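Local structure of transcobalamin-1 (Homo sapiens, 4KKI) at residues Leu61-Ile66 and Val290-Met295. The protein binds vitamin B12 with femtomolar affinity and shields it from the acid of the stomach during its transport. Residues are numbered along the deposited sequence; the frame is centred on the assembly and turned at random.
Sequences LKLVGI and VLPALM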
ATOM      1  N   LEU A  61     -10.152  -8.884  -4.323  1.00 39.80           N
ATOM      2  CA  LEU A  61     -11.039  -9.721  -5.123  1.00 46.82           C
ATOM      3  C   LEU A  61     -12.516  -9.506  -4.800  1.00 45.02           C
ATOM      4  O   LEU A  61     -13.342  -9.366  -5.705  1.00 43.55           O
ATOM      5  CB  LEU A  61     -10.668 -11.195  -4.947  1.00 47.25           C
ATOM      6  CG  LEU A  61      -9.305 -11.567  -5.534  1.00 44.31           C
ATOM      7  CD1 LEU A  61      -8.866 -12.946  -5.076  1.00 41.86           C
ATOM      8  CD2 LEU A  61      -9.353 -11.494  -7.052  1.00 35.55           C
ATOM      9  N   LYS A  62     -12.848  -9.483  -3.513  1.00 42.37           N
ATOM     10  CA  LYS A  62     -14.236  -9.316  -3.091  1.00 52.13           C
ATOM     11  C   LYS A  62     -14.771  -7.954  -3.524  1.00 51.72           C
ATOM     12  O   LYS A  62     -15.958  -7.801  -3.815  1.00 52.06           O
ATOM     13  CB  LYS A  62     -14.370  -9.502  -1.576  1.00 50.43           C
ATOM     14  CG  LYS A  62     -13.995 -10.900  -1.094  1.00 58.07           C
ATOM     15  CD  LYS A  62     -15.104 -11.538  -0.272  1.00 65.29           C
ATOM     16  CE  LYS A  62     -15.327 -10.803   1.039  1.00 68.22           C
ATOM     17  NZ  LYS A  62     -16.404 -11.446   1.843  1.00 78.05           N
ATOM     18  N   LEU A  63     -13.875  -6.977  -3.587  1.00 50.85           N
ATOM     19  CA  LEU A  63     -14.230  -5.619  -3.973  1.00 49.87           C
ATOM     20  C   LEU A  63     -14.703  -5.535  -5.426  1.00 46.91           C
ATOM     21  O   LEU A  63     -15.516  -4.677  -5.774  1.00 45.12           O
ATOM     22  CB  LEU A  63     -13.035  -4.696  -3.751  1.00 56.99           C
ATOM     23  CG  LEU A  63     -13.342  -3.216  -3.549  1.00 59.44           C
ATOM     24  CD1 LEU A  63     -14.417  -3.033  -2.490  1.00 58.74           C
ATOM     25  CD2 LEU A  63     -12.069  -2.502  -3.150  1.00 52.11           C
ATOM     26  N   VAL A  64     -14.196  -6.428  -6.270  1.00 43.25           N
ATOM     27  CA  VAL A  64     -14.610  -6.470  -7.669  1.00 38.60           C
ATOM     28  C   VAL A  64     -15.556  -7.643  -7.943  1.00 38.78           C
ATOM     29  O   VAL A  64     -15.738  -8.056  -9.088  1.00 49.95           O
ATOM     30  CB  VAL A  64     -13.396  -6.513  -8.624  1.00 38.46           C
ATOM     31  CG1 VAL A  64     -12.512  -5.296  -8.398  1.00 40.12           C
ATOM     32  CG2 VAL A  64     -12.597  -7.788  -8.425  1.00 29.91           C
ATOM     33  N   GLY A  65     -16.161  -8.169  -6.883  1.00 43.26           N
ATOM     34  CA  GLY A  65     -17.149  -9.224  -7.015  1.00 45.40           C
ATOM     35  C   GLY A  65     -16.539 -10.552  -7.406  1.00 52.46           C
ATOM     36  O   GLY A  65     -17.104 -11.302  -8.198  1.00 60.02           O
ATOM     37  N   ILE A  66     -15.368 -10.842  -6.854  1.00 50.03           N
ATOM     38  CA  ILE A  66     -14.708 -12.110  -7.117  1.00 44.57           C
ATOM     39  C   ILE A  66     -14.428 -12.853  -5.817  1.00 50.38           C
ATOM     40  O   ILE A  66     -13.825 -12.307  -4.892  1.00 51.81           O
ATOM     41  CB  ILE A  66     -13.390 -11.918  -7.876  1.00 47.48           C
ATOM     42  CG1 ILE A  66     -13.648 -11.325  -9.261  1.00 47.65           C
ATOM     43  CG2 ILE A  66     -12.661 -13.243  -8.007  1.00 46.81           C
ATOM     44  CD1 ILE A  66     -12.385 -11.116 -10.071  1.00 49.25           C
ATOM     45  N   VAL A 290      -3.852  -2.754  -7.246  1.00 36.90           N
ATOM     46  CA  VAL A 290      -4.176  -2.115  -8.520  1.00 35.20           C
ATOM     47  C   VAL A 290      -5.534  -2.558  -9.076  1.00 39.49           C
ATOM     48  O   VAL A 290      -6.197  -1.802  -9.786  1.00 38.50           O
ATOM     49  CB  VAL A 290      -3.065  -2.345  -9.579  1.00 36.46           C
ATOM     50  CG1 VAL A 290      -3.119  -3.765 -10.134  1.00 36.47           C
ATOM     51  CG2 VAL A 290      -3.184  -1.330 -10.704  1.00 34.25           C
ATOM     52  N   LEU A 291      -5.954  -3.769  -8.722  1.00 33.38           N
ATOM     53  CA  LEU A 291      -7.149  -4.384  -9.303  1.00 31.51           C
ATOM     54  C   LEU A 291      -8.483  -3.618  -9.178  1.00 28.76           C
ATOM     55  O   LEU A 291      -9.184  -3.463 -10.178  1.00 41.64           O
ATOM     56  CB  LEU A 291      -7.311  -5.831  -8.811  1.00 32.64           C
ATOM     57  CG  LEU A 291      -8.537  -6.582  -9.335  1.00 37.58           C
ATOM     58  CD1 LEU A 291      -8.453  -6.753 -10.847  1.00 25.90           C
ATOM     59  CD2 LEU A 291      -8.694  -7.934  -8.639  1.00 38.10           C
ATOM     60  N   PRO A 292      -8.848  -3.156  -7.962  1.00 34.60           N
ATOM     61  CA  PRO A 292     -10.171  -2.528  -7.812  1.00 37.25           C
ATOM     62  C   PRO A 292     -10.427  -1.360  -8.766  1.00 43.34           C
ATOM     63  O   PRO A 292     -11.486  -1.306  -9.396  1.00 38.83           O
ATOM     64  CB  PRO A 292     -10.157  -2.030  -6.366  1.00 34.59           C
ATOM     65  CG  PRO A 292      -9.235  -2.964  -5.668  1.00 36.76           C
ATOM     66  CD  PRO A 292      -8.151  -3.258  -6.664  1.00 30.85           C
ATOM     67  N   ALA A 293      -9.464  -0.450  -8.874  1.00 35.88           N
ATOM     68  CA  ALA A 293      -9.605   0.721  -9.730  1.00 40.77           C
ATOM     69  C   ALA A 293      -9.801   0.339 -11.192  1.00 34.06           C
ATOM     70  O   ALA A 293     -10.577   0.971 -11.905  1.00 38.62           O
ATOM     71  CB  ALA A 293      -8.405   1.643  -9.575  1.00 38.63           C
ATOM     72  N   LEU A 294      -9.107  -0.707 -11.636  1.00 36.11           N
ATOM     73  CA  LEU A 294      -9.203  -1.148 -13.027  1.00 40.39           C
ATOM     74  C   LEU A 294     -10.603  -1.661 -13.355  1.00 44.51           C
ATOM     75  O   LEU A 294     -10.973  -1.789 -14.523  1.00 41.81           O
ATOM     76  CB  LEU A 294      -8.166  -2.232 -13.319  1.00 37.20           C
ATOM     77  CG  LEU A 294      -6.719  -1.872 -12.979  1.00 41.43           C
ATOM     78  CD1 LEU A 294      -5.794  -3.039 -13.279  1.00 35.41           C
ATOM     79  CD2 LEU A 294      -6.282  -0.628 -13.733  1.00 46.05           C
ATOM     80  N   MET A 295     -11.373  -1.953 -12.313  1.00 41.86           N
ATOM     81  CA  MET A 295     -12.732  -2.441 -12.469  1.00 40.74           C
ATOM     82  C   MET A 295     -13.715  -1.361 -12.050  1.00 37.88           C
ATOM     83  O   MET A 295     -14.904  -1.622 -11.882  1.00 40.99           O
ATOM     84  CB  MET A 295     -12.947  -3.687 -11.613  1.00 42.08           C
ATOM     85  CG  MET A 295     -13.799  -4.740 -12.275  1.00 68.92           C
ATOM     86  SD  MET A 295     -12.797  -5.803 -13.320  1.00 84.26           S
ATOM     87  CE  MET A 295     -11.861  -6.675 -12.069  1.00 50.39           C
TER
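Val64 packs its two methyl groups against Leu291, Pro292 and Met295 where the C-terminal ends of helices 55-63 and 284-294 meet in the alpha domain. Its CB already touches the other segment, lying 3.8 Å from Met295 CE. From there the side chain divides. CG1, anti to the carbonyl carbon (chi1 -58°), reaches the backbone of the opposing helix, 3.7 Å from Pro292 CA, and also meets Met295 CB at 3.6 Å. CG2 is directed instead to the methyl tips, with Leu291 CD2 and Met295 CE each 3.9 Å away. Met295 bends at chi2 (86°) and chi3 (69°), and its CE thereby folds back beside the valine; the two side chains cross at about a right angle.

Leucines extend the contact on two flanks. Leu61 adds CD2, 4.0 Å from Leu291 CD2, so that the latter methyl is shared between Leu61 and Val64. Leu63 brings CD2 up to the CB-CG rim of the Pro292 ring, 3.8 Å from CB and equally close to CG. An alanine at Val64 would remove both methyls and would probably open a gap beside Pro292 CA and Leu291 CD2, giving the Met295 tip more freedom to turn.

Val64 sits within the Schellman motif that ends helix 55-63, with Gly65, at positive phi, as its C-prime residue: Ile66 N donates a hydrogen bond to Leu61 O and Gly65 N one to Lys62 O. Nearby, Met43 of helix 37-45 packs on Leu61 and Gln249 of helix 244-252 on Pro292. The contact packs two helix ends of the barrel, with the Pro292 side chain about 11 Å from the bound cyanocobalamin and about 6 Å from the side chain of the cobalamin-binding Gln289. With no hydrogen bond between the segments, the two helix ends are joined here by apolar, shape-dependent contact.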